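Local coordinates for protein cysteine protease (Xylella fastidiosa, PDB 3OIS) that probably cleaves peptide bonds as a papain-family cysteine peptidase and also binds the nucleotide uridine-5'-diphosphate, at residues Ala124-Gly129 with Asp282-Lys287; Ala80-Ala85 with Pro203-Phe208. One frame throughout, in Å; residues are numbered along the deposited sequence.

Contact 1: residues Ala124-Gly129 with Asp282-Lys287; sequences AMIRDG and DFWVIK. With UDP (uridine-5'-diphosphate), chain E.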
ATOM      1  N   ALA A 124      -9.479  -0.720   4.079  1.00 12.13           N
ATOM      2  CA  ALA A 124      -9.688  -1.778   3.109  1.00 12.98           C
ATOM      3  C   ALA A 124      -8.627  -2.880   3.249  1.00 12.20           C
ATOM      4  O   ALA A 124      -7.516  -2.650   3.812  1.00 12.29           O
ATOM      5  CB  ALA A 124      -9.648  -1.136   1.646  1.00 12.90           C
ATOM      6  N   MET A 125      -8.958  -4.064   2.726  1.00 11.89           N
ATOM      7  CA  MET A 125      -8.009  -5.152   2.628  1.00  9.94           C
ATOM      8  C   MET A 125      -7.268  -4.965   1.307  1.00 11.01           C
ATOM      9  O   MET A 125      -7.850  -4.585   0.292  1.00 13.02           O
ATOM     10  CB  MET A 125      -8.749  -6.503   2.607  1.00 12.91           C
ATOM     11  CG  MET A 125      -9.495  -6.761   3.918  1.00 10.99           C
ATOM     12  SD  MET A 125     -10.452  -8.337   3.639  1.00 15.23           S
ATOM     13  CE  MET A 125     -11.148  -8.479   5.304  1.00 13.20           C
ATOM     14  N   ILE A 126      -5.964  -5.182   1.358  1.00 11.05           N
ATOM     15  CA  ILE A 126      -5.131  -5.217   0.115  1.00 10.88           C
ATOM     16  C   ILE A 126      -5.724  -6.097  -0.966  1.00 11.04           C
ATOM     17  O   ILE A 126      -5.832  -5.674  -2.162  1.00 10.85           O
ATOM     18  CB  ILE A 126      -3.689  -5.634   0.426  1.00 10.27           C
ATOM     19  CG1 ILE A 126      -3.149  -4.545   1.384  1.00  9.81           C
ATOM     20  CG2 ILE A 126      -2.874  -5.651  -0.943  1.00 11.04           C
ATOM     21  CD1 ILE A 126      -1.830  -4.978   1.961  1.00 11.89           C
ATOM     22  N   ARG A 127      -6.219  -7.257  -0.544  1.00 11.39           N
ATOM     23  CA  ARG A 127      -6.725  -8.191  -1.525  1.00 12.71           C
ATOM     24  C   ARG A 127      -7.922  -7.603  -2.282  1.00 11.48           C
ATOM     25  O   ARG A 127      -8.185  -7.952  -3.461  1.00 12.02           O
ATOM     26  CB  ARG A 127      -7.074  -9.539  -0.906  1.00 12.65           C
ATOM     27  CG  ARG A 127      -8.411  -9.522  -0.026  1.00 14.58           C
ATOM     28  CD  ARG A 127      -8.788 -10.933   0.573  1.00 19.09           C
ATOM     29  NE  ARG A 127      -8.818 -11.755  -0.575  1.00 17.98           N
ATOM     30  CZ  ARG A 127      -8.006 -12.794  -0.827  1.00 15.66           C
ATOM     31  NH1 ARG A 127      -7.251 -13.402   0.133  1.00 13.01           N
ATOM     32  NH2 ARG A 127      -8.042 -13.293  -2.069  1.00 19.58           N
ATOM     33  N   ASP A 128      -8.663  -6.708  -1.643  1.00 12.16           N
ATOM     34  CA  ASP A 128      -9.820  -6.102  -2.291  1.00 11.31           C
ATOM     35  C   ASP A 128      -9.401  -4.941  -3.240  1.00 14.55           C
ATOM     36  O   ASP A 128      -9.942  -4.799  -4.317  1.00 13.57           O
ATOM     37  CB  ASP A 128     -10.790  -5.539  -1.227  1.00 12.11           C
ATOM     38  CG  ASP A 128     -11.514  -6.658  -0.505  1.00 13.35           C
ATOM     39  OD1 ASP A 128     -11.534  -7.806  -1.056  1.00 14.33           O
ATOM     40  OD2 ASP A 128     -12.073  -6.392   0.585  1.00 16.26           O
ATOM     41  N   GLY A 129      -8.355  -4.201  -2.853  1.00 12.90           N
ATOM     42  CA  GLY A 129      -7.762  -3.227  -3.803  1.00 13.23           C
ATOM     43  C   GLY A 129      -7.261  -3.982  -5.035  1.00 14.54           C
ATOM     44  O   GLY A 129      -7.409  -3.491  -6.133  1.00 13.72           O
ATOM     45  N   ASP A 282       0.393 -10.039   4.502  1.00 12.43           N
ATOM     46  CA  ASP A 282      -0.331  -9.684   3.279  1.00 13.47           C
ATOM     47  C   ASP A 282       0.598  -9.023   2.251  1.00 12.33           C
ATOM     48  O   ASP A 282       0.337  -7.926   1.752  1.00 13.69           O
ATOM     49  CB  ASP A 282      -1.639  -8.875   3.551  1.00 13.07           C
ATOM     50  CG  ASP A 282      -2.615  -9.674   4.434  1.00 14.94           C
ATOM     51  OD1 ASP A 282      -2.687 -10.926   4.230  1.00 14.13           O
ATOM     52  OD2 ASP A 282      -3.124  -9.100   5.447  1.00 13.54           O
ATOM     53  N   PHE A 283       1.640  -9.774   1.954  1.00 12.97           N
ATOM     54  CA  PHE A 283       2.650  -9.382   0.942  1.00 12.05           C
ATOM     55  C   PHE A 283       2.138  -9.826  -0.426  1.00 11.67           C
ATOM     56  O   PHE A 283       1.914 -11.013  -0.612  1.00 13.86           O
ATOM     57  CB  PHE A 283       3.935 -10.163   1.230  1.00 13.16           C
ATOM     58  CG  PHE A 283       4.571  -9.825   2.570  1.00 12.88           C
ATOM     59  CD1 PHE A 283       5.449  -8.758   2.680  1.00 12.64           C
ATOM     60  CD2 PHE A 283       4.162 -10.465   3.729  1.00 16.36           C
ATOM     61  CE1 PHE A 283       5.969  -8.369   3.854  1.00 13.91           C
ATOM     62  CE2 PHE A 283       4.693 -10.070   5.006  1.00 17.13           C
ATOM     63  CZ  PHE A 283       5.646  -9.054   5.069  1.00 15.57           C
ATOM     64  N   TRP A 284       1.947  -8.906  -1.360  1.00 12.71           N
ATOM     65  CA  TRP A 284       1.349  -9.197  -2.709  1.00 12.23           C
ATOM     66  C   TRP A 284       2.152  -8.508  -3.790  1.00 14.57           C
ATOM     67  O   TRP A 284       2.647  -7.345  -3.593  1.00 13.85           O
ATOM     68  CB  TRP A 284      -0.002  -8.571  -2.855  1.00 11.96           C
ATOM     69  CG  TRP A 284      -1.097  -9.310  -2.081  1.00 12.25           C
ATOM     70  CD1 TRP A 284      -1.646  -8.909  -0.914  1.00 10.08           C
ATOM     71  CD2 TRP A 284      -1.843 -10.463  -2.538  1.00 11.14           C
ATOM     72  NE1 TRP A 284      -2.720  -9.785  -0.573  1.00 12.19           N
ATOM     73  CE2 TRP A 284      -2.848 -10.718  -1.571  1.00 14.02           C
ATOM     74  CE3 TRP A 284      -1.798 -11.265  -3.702  1.00 14.97           C
ATOM     75  CZ2 TRP A 284      -3.758 -11.780  -1.710  1.00 13.13           C
ATOM     76  CZ3 TRP A 284      -2.676 -12.377  -3.824  1.00 15.35           C
ATOM     77  CH2 TRP A 284      -3.633 -12.603  -2.832  1.00 14.03           C
ATOM     78  N   VAL A 285       2.217  -9.215  -4.922  1.00 12.24           N
ATOM     79  CA  VAL A 285       2.839  -8.711  -6.196  0.50 13.61           C
ATOM     80  C   VAL A 285       1.764  -8.683  -7.248  1.00 15.14           C
ATOM     81  O   VAL A 285       0.962  -9.632  -7.349  1.00 17.27           O
ATOM     82  CB  VAL A 285       3.924  -9.664  -6.698  0.50 13.62           C
ATOM     83  CG1 VAL A 285       4.658  -9.056  -7.931  0.50  9.51           C
ATOM     84  CG2 VAL A 285       4.866  -9.960  -5.620  0.50 11.19           C
ATOM     85  N   ILE A 286       1.731  -7.626  -8.070  1.00 15.15           N
ATOM     86  CA  ILE A 286       0.818  -7.581  -9.131  1.00 16.47           C
ATOM     87  C   ILE A 286       1.604  -7.593 -10.475  1.00 15.39           C
ATOM     88  O   ILE A 286       2.766  -7.214 -10.531  1.00 15.92           O
ATOM     89  CB  ILE A 286      -0.067  -6.345  -8.981  1.00 16.39           C
ATOM     90  CG1 ILE A 286       0.756  -5.004  -9.086  1.00 16.43           C
ATOM     91  CG2 ILE A 286      -0.899  -6.474  -7.598  1.00 16.69           C
ATOM     92  CD1 ILE A 286      -0.169  -3.849  -9.362  1.00 21.48           C
ATOM     93  N   LYS A 287       0.915  -8.028 -11.504  1.00 16.78           N
ATOM     94  CA  LYS A 287       1.487  -7.967 -12.870  1.00 18.72           C
ATOM     95  C   LYS A 287       0.438  -7.706 -13.886  1.00 19.14           C
ATOM     96  O   LYS A 287      -0.713  -8.181 -13.782  1.00 20.58           O
ATOM     97  CB  LYS A 287       2.149  -9.299 -13.212  1.00 20.50           C
ATOM     98  CG  LYS A 287       3.189  -9.151 -14.349  1.00 25.91           C
ATOM     99  CD  LYS A 287       3.705 -10.561 -14.734  1.00 29.59           C
TER
HETATM  100  N1  UDP E 292      -6.533 -15.375  -7.670  1.00 16.50           N
HETATM  101  C2  UDP E 292      -5.248 -15.010  -7.376  1.00 14.97           C
HETATM  102  N3  UDP E 292      -4.509 -14.364  -8.360  1.00 14.54           N
HETATM  103  C4  UDP E 292      -5.042 -14.090  -9.578  1.00 15.48           C
HETATM  104  C5  UDP E 292      -6.347 -14.498  -9.909  1.00 16.83           C
HETATM  105  C6  UDP E 292      -7.110 -15.048  -8.870  1.00 16.94           C
HETATM  106  O2  UDP E 292      -4.741 -15.209  -6.317  1.00 13.61           O
HETATM  107  O4  UDP E 292      -4.254 -13.578 -10.438  1.00 14.13           O
HETATM  108  C1' UDP E 292      -7.238 -16.182  -6.615  1.00 17.20           C
HETATM  109  C2' UDP E 292      -7.683 -15.377  -5.413  1.00 19.48           C
HETATM  110  O2' UDP E 292      -7.690 -16.307  -4.331  1.00 16.98           O
HETATM  111  C3' UDP E 292      -9.068 -15.080  -5.834  1.00 18.83           C
HETATM  112  C4' UDP E 292      -9.518 -16.420  -6.459  1.00 19.83           C
HETATM  113  O4' UDP E 292      -8.356 -16.881  -7.180  1.00 19.50           O
HETATM  114  O3' UDP E 292      -9.820 -14.836  -4.647  1.00 18.71           O
HETATM  115  C5' UDP E 292     -10.749 -16.217  -7.338  1.00 18.87           C
HETATM  116  O5' UDP E 292     -10.360 -15.345  -8.397  1.00 22.70           O
HETATM  117  PA  UDP E 292     -11.141 -15.162  -9.700  1.00 24.54           P
HETATM  118  O1A UDP E 292     -10.779 -13.935 -10.444  1.00 23.18           O
HETATM  119  O2A UDP E 292     -11.152 -16.418 -10.500  1.00 25.95           O
HETATM  120  O3A UDP E 292     -12.620 -14.966  -9.044  1.00 32.94           O
HETATM  121  PB  UDP E 292     -14.048 -14.442  -9.592  1.00 34.50           P
HETATM  122  O1B UDP E 292     -15.030 -15.463  -9.246  1.00 39.37           O
HETATM  123  O2B UDP E 292     -14.214 -13.170  -8.938  1.00 32.20           O
HETATM  124  O3B UDP E 292     -14.064 -14.217 -11.074  1.00 36.52           O
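Arg127 and Trp284 meet with a bound UDP at the edge of both flat groups. The guanidinium of Arg127 has Trp284 CZ2 over one face, and the ribose carbon C2' of UDP lies in its plane, at the edge. Arg127 NH2 comes 3.5 Å from UDP O3'. Uracil O2 of UDP sits near the plane of the Trp284 ring, at its edge. The bend of the arginine chain at chi3 (-54°) turns its flat end so that a face is presented to the CZ2 corner of the indole. Closer to the backbone, Arg127 CB lies 4.1 Å from Trp284 CZ2. Two further groups hold the guanidinium: Asp44 forms a salt bridge with NH2, and the carbonyl of Ile39 accepts a bond from NH1.

The contact sets the start of helix 126-135 against strand 280-287 in a papain-like fold. Met125 is the N-cap of that helix. Its carbonyl O accepts from both Asp128 N, at 3.0 Å, and Gly129 N, at 3.2 Å.

Ile126 supplies the apolar part. Its CG2 is anti to the backbone N and reaches Trp284 CD1 at 3.5 Å. The isoleucine and the indole lie alongside and run opposite ways. The other branch ends in Ile126 CD1, 3.7 Å from the carbonyl O of Asp282. The indole N-H and the Asp282 carboxylate are buried and paired. Trp284 NE1 bonds to Asp38 OD2, while Asp38 OD1 accepts from Arg127 N. The Asp282 carboxylate is held by Arg186 and Tyr35, and its OD2 also accepts from Asp38 N.

Contact 2: residues Ala80-Ala85 with Pro203-Phe208; sequences ANALAA and PFVFGF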
ATOM      1  N   ALA A  80      -4.902   1.940  -1.218  1.00 10.67           N
ATOM      2  CA  ALA A  80      -5.010   2.472  -2.577  1.00 12.14           C
ATOM      3  C   ALA A  80      -3.760   3.234  -2.965  1.00 12.25           C
ATOM      4  O   ALA A  80      -3.410   3.317  -4.194  1.00 12.94           O
ATOM      5  CB  ALA A  80      -6.146   3.404  -2.614  1.00 12.71           C
ATOM      6  N   ASN A  81      -3.125   3.855  -1.970  1.00 10.13           N
ATOM      7  CA  ASN A  81      -1.858   4.581  -2.220  1.00 12.63           C
ATOM      8  C   ASN A  81      -0.693   3.656  -2.557  1.00 14.73           C
ATOM      9  O   ASN A  81       0.055   3.899  -3.552  1.00 13.16           O
ATOM     10  CB  ASN A  81      -1.479   5.494  -1.051  1.00 12.85           C
ATOM     11  CG  ASN A  81      -2.289   6.754  -1.019  1.00 13.38           C
ATOM     12  OD1 ASN A  81      -3.549   6.737  -0.750  1.00 17.80           O
ATOM     13  ND2 ASN A  81      -1.649   7.853  -1.288  1.00 10.04           N
ATOM     14  N   ALA A  82      -0.577   2.549  -1.808  1.00 13.32           N
ATOM     15  CA  ALA A  82       0.424   1.550  -2.067  1.00 14.84           C
ATOM     16  C   ALA A  82       0.171   0.911  -3.451  1.00 14.80           C
ATOM     17  O   ALA A  82       1.098   0.756  -4.229  1.00 14.87           O
ATOM     18  CB  ALA A  82       0.433   0.451  -0.975  1.00 14.20           C
ATOM     19  N   LEU A  83      -1.094   0.548  -3.743  1.00 13.49           N
ATOM     20  CA  LEU A  83      -1.389  -0.107  -4.983  1.00 13.99           C
ATOM     21  C   LEU A  83      -1.306   0.837  -6.192  1.00 14.20           C
ATOM     22  O   LEU A  83      -0.873   0.392  -7.292  1.00 14.29           O
ATOM     23  CB  LEU A  83      -2.786  -0.739  -4.921  1.00 15.02           C
ATOM     24  CG  LEU A  83      -2.788  -2.028  -4.071  1.00 13.39           C
ATOM     25  CD1 LEU A  83      -4.334  -2.488  -3.787  1.00 13.97           C
ATOM     26  CD2 LEU A  83      -1.978  -3.215  -4.734  1.00 12.50           C
ATOM     27  N   ALA A  84      -1.693   2.111  -6.030  1.00 14.41           N
ATOM     28  CA  ALA A  84      -1.513   3.143  -7.103  1.00 14.56           C
ATOM     29  C   ALA A  84      -0.058   3.172  -7.513  1.00 14.58           C
ATOM     30  O   ALA A  84       0.234   3.194  -8.740  1.00 16.41           O
ATOM     31  CB  ALA A  84      -1.937   4.517  -6.630  1.00 15.64           C
ATOM     32  N   ALA A  85       0.834   3.137  -6.525  1.00 13.94           N
ATOM     33  CA  ALA A  85       2.290   3.191  -6.802  1.00 13.69           C
ATOM     34  C   ALA A  85       2.774   1.895  -7.494  1.00 14.79           C
ATOM     35  O   ALA A  85       3.644   1.929  -8.398  1.00 13.84           O
ATOM     36  CB  ALA A  85       3.115   3.536  -5.492  1.00 12.96           C
ATOM     37  N   PRO A 203       8.596  -4.660  -7.073  1.00 16.33           N
ATOM     38  CA  PRO A 203       8.171  -4.191  -5.738  1.00 15.45           C
ATOM     39  C   PRO A 203       7.005  -5.062  -5.237  1.00 16.37           C
ATOM     40  O   PRO A 203       6.299  -5.690  -6.042  1.00 16.90           O
ATOM     41  CB  PRO A 203       7.586  -2.816  -6.034  1.00 17.70           C
ATOM     42  CG  PRO A 203       8.178  -2.427  -7.195  1.00 21.34           C
ATOM     43  CD  PRO A 203       8.131  -3.712  -8.080  1.00 17.96           C
ATOM     44  N   PHE A 204       6.750  -4.962  -3.911  1.00 13.46           N
ATOM     45  CA  PHE A 204       5.534  -5.643  -3.394  1.00 13.76           C
ATOM     46  C   PHE A 204       4.862  -4.726  -2.390  1.00 13.18           C
ATOM     47  O   PHE A 204       5.495  -3.815  -1.842  1.00 13.99           O
ATOM     48  CB  PHE A 204       5.963  -7.002  -2.740  1.00 13.36           C
ATOM     49  CG  PHE A 204       6.964  -6.876  -1.654  1.00 14.60           C
ATOM     50  CD1 PHE A 204       6.581  -6.609  -0.332  1.00 12.61           C
ATOM     51  CD2 PHE A 204       8.309  -7.179  -1.896  1.00 12.24           C
ATOM     52  CE1 PHE A 204       7.537  -6.471   0.673  1.00 15.12           C
ATOM     53  CE2 PHE A 204       9.282  -7.107  -0.828  1.00 13.40           C
ATOM     54  CZ  PHE A 204       8.863  -6.789   0.452  1.00 13.17           C
ATOM     55  N   VAL A 205       3.562  -4.944  -2.222  1.00 13.53           N
ATOM     56  CA  VAL A 205       2.805  -4.209  -1.214  0.50 12.52           C
ATOM     57  C   VAL A 205       2.591  -5.131  -0.061  1.00 13.89           C
ATOM     58  O   VAL A 205       2.548  -6.347  -0.248  1.00 13.51           O
ATOM     59  CB  VAL A 205       1.418  -3.725  -1.685  0.50 11.79           C
ATOM     60  CG1 VAL A 205       1.571  -2.614  -2.719  0.50 10.66           C
ATOM     61  CG2 VAL A 205       0.564  -4.907  -2.149  0.50  9.17           C
ATOM     62  N   PHE A 206       2.563  -4.536   1.142  1.00 12.82           N
ATOM     63  CA  PHE A 206       2.234  -5.307   2.334  1.00 11.24           C
ATOM     64  C   PHE A 206       1.684  -4.435   3.398  1.00 11.41           C
ATOM     65  O   PHE A 206       1.674  -3.211   3.263  1.00 11.40           O
ATOM     66  CB  PHE A 206       3.461  -6.058   2.853  1.00 11.58           C
ATOM     67  CG  PHE A 206       4.488  -5.170   3.494  1.00 10.98           C
ATOM     68  CD1 PHE A 206       5.345  -4.370   2.670  1.00 13.45           C
ATOM     69  CD2 PHE A 206       4.585  -5.087   4.863  1.00 13.80           C
ATOM     70  CE1 PHE A 206       6.337  -3.539   3.310  1.00 12.22           C
ATOM     71  CE2 PHE A 206       5.519  -4.261   5.531  1.00 12.27           C
ATOM     72  CZ  PHE A 206       6.441  -3.500   4.752  1.00 13.98           C
ATOM     73  N   GLY A 207       1.140  -5.081   4.436  1.00 11.93           N
ATOM     74  CA  GLY A 207       0.430  -4.413   5.516  1.00 11.75           C
ATOM     75  C   GLY A 207       1.245  -4.573   6.789  1.00 11.61           C
ATOM     76  O   GLY A 207       1.972  -5.574   6.987  1.00 10.95           O
ATOM     77  N   PHE A 208       1.198  -3.633   7.704  1.00 12.17           N
ATOM     78  CA  PHE A 208       1.862  -3.877   8.944  1.00 13.06           C
ATOM     79  C   PHE A 208       1.207  -3.112  10.112  1.00 12.43           C
ATOM     80  O   PHE A 208       0.487  -2.092   9.905  1.00 13.99           O
ATOM     81  CB  PHE A 208       3.377  -3.530   8.844  1.00 14.56           C
ATOM     82  CG  PHE A 208       3.702  -2.076   8.562  1.00 14.97           C
ATOM     83  CD1 PHE A 208       3.630  -1.525   7.247  1.00 11.67           C
ATOM     84  CD2 PHE A 208       4.149  -1.249   9.610  1.00 15.04           C
ATOM     85  CE1 PHE A 208       4.054  -0.178   7.015  1.00 12.62           C
ATOM     86  CE2 PHE A 208       4.575   0.085   9.372  1.00 14.91           C
ATOM     87  CZ  PHE A 208       4.476   0.629   8.087  1.00 13.11           C
TER
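Val205 touches helix 78-93 with both methyls. CG1 packs 3.7 Å from Ala82 CB, and it is equally close to the carbonyl O of Ala82. It also comes near Leu83 CD2. CG2 meets Leu83 but not Ala82, with Leu83 CD2 at 4.0 Å. In the conformer described, the valine torsion fits this arrangement. With chi1 at -70°, CG1 lies anti to the carbonyl carbon and CG2 falls between that carbon and the backbone N. Both branches then reach the helix.

The CB of Leu83 does not point at the strand, and its CD2 methyl makes the contact. Its CG is anti to the carbonyl carbon (chi1 -75°). A chi2 of 169° extends CD1, and CD2, the folded-back branch, is the one that meets Val205. The two side chains cross at about a right angle. Ala82 points its short side chain toward the strand, and its CA is 6.3 Å from that of Val205. No hydrogen bond joins the segments. The contact is buried and apolar, near the centre of the chain.

Helix 78-93 is the long helix that, in papain-like proteases, runs between the two domains. Leu83 also packs on Ile130 and Leu133 of helix 126-135. Val205 touches Ile126 at the start of that helix and Leu240 of strand 233-245.

From the N terminus the chain first reaches helix 78-93, the first half of contact 2. It then passes through helix 104-114 to residues 124-129, which begin contact 1. Strand 204-211 comes next and closes the loop of contact 2, with 117 residues between its segments. Strand 280-287 closes contact 1 last, after 152 residues. The loops therefore cross and do not nest. Strands 204-211 and 280-287 are antiparallel neighbours in one sheet, and Trp284 N probably donates to Val205 O at 2.9 Å. On the helical side, Gly129 CA packs on Leu83 CD1. Together the contacts tie two helices to two adjoining strands.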